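Long-range contact in uncharacterized protein (Mycobacterium smegmatis, PDB 4TMD), which is of unknown function but belongs to the DUF5642 family, in the Mog1p/PsbP clan, and is probably made with a signal peptide: residues 1-7 with 155-159. Residues are numbered along the deposited sequence; the frame is centred on the assembly and turned at random. Where two conformers were deposited one is given.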
loop_
_atom_site.group_PDB
_atom_site.type_symbol
_atom_site.label_atom_id
_atom_site.label_comp_id
_atom_site.label_asym_id
_atom_site.label_seq_id
_atom_site.Cartn_x
_atom_site.Cartn_y
_atom_site.Cartn_z
ATOM N N ALA A 1 -18.625 12.637 9.995
ATOM C CA ALA A 1 -18.934 12.428 8.578
ATOM C C ALA A 1 -19.225 10.955 8.306
ATOM O O ALA A 1 -20.188 10.603 7.612
ATOM C CB ALA A 1 -17.790 12.915 7.702
ATOM N N TYR A 2 -18.383 10.096 8.866
ATOM C CA TYR A 2 -18.560 8.664 8.748
ATOM C C TYR A 2 -18.795 8.108 10.145
ATOM O O TYR A 2 -17.867 7.632 10.810
ATOM C CB TYR A 2 -17.351 8.041 8.048
ATOM C CG TYR A 2 -17.293 8.474 6.603
ATOM C CD1 TYR A 2 -18.285 8.078 5.718
ATOM C CD2 TYR A 2 -16.285 9.311 6.135
ATOM C CE1 TYR A 2 -18.270 8.478 4.406
ATOM C CE2 TYR A 2 -16.257 9.723 4.804
ATOM C CZ TYR A 2 -17.261 9.297 3.950
ATOM O OH TYR A 2 -17.274 9.686 2.633
ATOM N N PRO A 3 -20.057 8.189 10.591
ATOM C CA PRO A 3 -20.475 7.938 11.972
ATOM C C PRO A 3 -20.210 6.510 12.412
ATOM O O PRO A 3 -19.818 6.279 13.555
ATOM C CB PRO A 3 -21.979 8.216 11.936
ATOM C CG PRO A 3 -22.365 7.910 10.524
ATOM C CD PRO A 3 -21.214 8.410 9.705
ATOM N N ASP A 4 -20.425 5.562 11.510
ATOM C CA ASP A 4 -20.296 4.161 11.864
ATOM C C ASP A 4 -19.004 3.568 11.333
ATOM O O ASP A 4 -18.872 2.349 11.235
ATOM C CB ASP A 4 -21.496 3.383 11.340
ATOM C CG ASP A 4 -22.811 3.994 11.779
ATOM O OD1 ASP A 4 -23.129 3.901 12.987
ATOM O OD2 ASP A 4 -23.514 4.580 10.924
ATOM N N ALA A 5 -18.053 4.429 10.988
ATOM C CA ALA A 5 -16.789 3.950 10.438
ATOM C C ALA A 5 -16.024 3.155 11.501
ATOM O O ALA A 5 -16.045 3.498 12.686
ATOM C CB ALA A 5 -15.938 5.118 9.908
ATOM N N ASP A 6 -15.356 2.091 11.068
ATOM C CA ASP A 6 -14.683 1.175 11.973
ATOM C C ASP A 6 -13.651 0.382 11.183
ATOM O O ASP A 6 -14.008 -0.433 10.311
ATOM C CB ASP A 6 -15.708 0.245 12.633
ATOM C CG ASP A 6 -15.143 -0.548 13.803
ATOM O OD1 ASP A 6 -13.921 -0.491 14.090
ATOM O OD2 ASP A 6 -15.951 -1.263 14.432
ATOM N N ILE A 7 -12.379 0.622 11.469
ATOM C CA ILE A 7 -11.304 -0.081 10.764
ATOM C C ILE A 7 -11.405 -1.592 10.958
ATOM O O ILE A 7 -10.892 -2.362 10.148
ATOM C CB ILE A 7 -9.906 0.386 11.217
ATOM C CG1 ILE A 7 -9.649 0.070 12.698
ATOM C CG2 ILE A 7 -9.726 1.873 10.947
ATOM C CD1 ILE A 7 -8.194 0.369 13.121
ATOM N N PHE A 155 -9.509 9.468 3.530
ATOM C CA PHE A 155 -10.722 10.232 3.793
ATOM C C PHE A 155 -10.776 10.540 5.273
ATOM O O PHE A 155 -10.593 9.660 6.105
ATOM C CB PHE A 155 -11.989 9.484 3.329
ATOM C CG PHE A 155 -12.130 8.105 3.896
ATOM C CD1 PHE A 155 -11.412 7.044 3.366
ATOM C CD2 PHE A 155 -12.995 7.861 4.951
ATOM C CE1 PHE A 155 -11.540 5.764 3.881
ATOM C CE2 PHE A 155 -13.127 6.582 5.473
ATOM C CZ PHE A 155 -12.405 5.531 4.934
ATOM N N ASP A 156 -11.008 11.807 5.596
ATOM C CA ASP A 156 -11.025 12.248 6.987
ATOM C C ASP A 156 -9.772 11.758 7.697
ATOM O O ASP A 156 -8.659 11.915 7.184
ATOM C CB ASP A 156 -12.272 11.743 7.697
ATOM C CG ASP A 156 -13.534 12.333 7.127
ATOM O OD1 ASP A 156 -13.483 13.480 6.620
ATOM O OD2 ASP A 156 -14.576 11.646 7.180
ATOM N N ASN A 157 -9.950 11.142 8.860
ATOM C CA ASN A 157 -8.808 10.638 9.612
ATOM C C ASN A 157 -8.594 9.146 9.366
ATOM O O ASN A 157 -8.036 8.441 10.204
ATOM C CB ASN A 157 -8.988 10.928 11.101
ATOM C CG ASN A 157 -9.086 12.425 11.390
ATOM O OD1 ASN A 157 -8.821 13.249 10.516
ATOM N ND2 ASN A 157 -9.471 12.778 12.607
ATOM N N TYR A 158 -9.046 8.679 8.206
ATOM C CA TYR A 158 -8.884 7.276 7.855
ATOM C C TYR A 158 -7.963 7.143 6.675
ATOM O O TYR A 158 -7.937 7.979 5.766
ATOM C CB TYR A 158 -10.226 6.610 7.526
ATOM C CG TYR A 158 -11.130 6.412 8.713
ATOM C CD1 TYR A 158 -11.087 5.240 9.452
ATOM C CD2 TYR A 158 -12.042 7.402 9.091
ATOM C CE1 TYR A 158 -11.917 5.053 10.540
ATOM C CE2 TYR A 158 -12.877 7.228 10.191
ATOM C CZ TYR A 158 -12.808 6.051 10.907
ATOM O OH TYR A 158 -13.630 5.860 11.992
ATOM N N MET A 159 -7.230 6.050 6.659
ATOM C CA MET A 159 -6.439 5.740 5.485
ATOM C C MET A 159 -6.529 4.255 5.260
ATOM O O MET A 159 -6.439 3.505 6.225
ATOM C CB MET A 159 -4.992 6.175 5.682
ATOM C CG MET A 159 -4.089 5.829 4.532
ATOM S SD MET A 159 -2.563 6.793 4.638
ATOM C CE MET A 159 -3.065 8.313 3.842
HETATM O O HOH W 1 -15.965 8.162 12.187
#
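The face of the Tyr-2 ring receives the edge of the Phe-155 ring in an offset edge-to-face stack, with planes at 84° and centroids 5.5 Å apart. Tyr-2 CE2 and Phe-155 CD2 are 3.8 Å apart. A face of the Phe-155 ring carries Tyr-158 CB, offset toward the rim, and Arg-194 adds a cation-pi contact to the same ring. At the edge of Tyr-2, near its plane, lies Asp-156 OD2, 3.1 Å from Tyr-2 CD2; the carboxylate is tilted by 49° against the ring. Asp-156 OD2 also meets the methyl of Ala-1. The Tyr-158 ring has Ile-7 CG2 at its edge, in plane, 3.9 Å from Tyr-158 CE1, while Ala-5 CB approaches obliquely at the phenol end, 3.4 Å from Tyr-158 CZ. With chi1 -70°, Tyr-158 sets CG anti to its carbonyl carbon, and the ring extends across to Ala-5. One water, at the edge of the Tyr-158 ring and in its plane, makes a long link of 3.3 Å to Tyr-158 OH; its link to Tyr-2 O, implausibly short at 2.4 Å, is doubtful. Tyr-2 O accepts Ala-5 N, closing the type I turn from Tyr-2 to Ala-5 that brings both side chains to the hairpin. Helix 179-194 backs the contact, Val-190 touching Phe-155 and Val-193 touching Tyr-158. The Phe-155 to Tyr-158 turn is type II', closed by paired backbone hydrogen bonds: a beta hairpin with a two-residue loop, Asp-156 and Asn-157, joining adjacent antiparallel strands 145-155 and 158-166, with the N-terminal segment packed against the turn end of these two central strands.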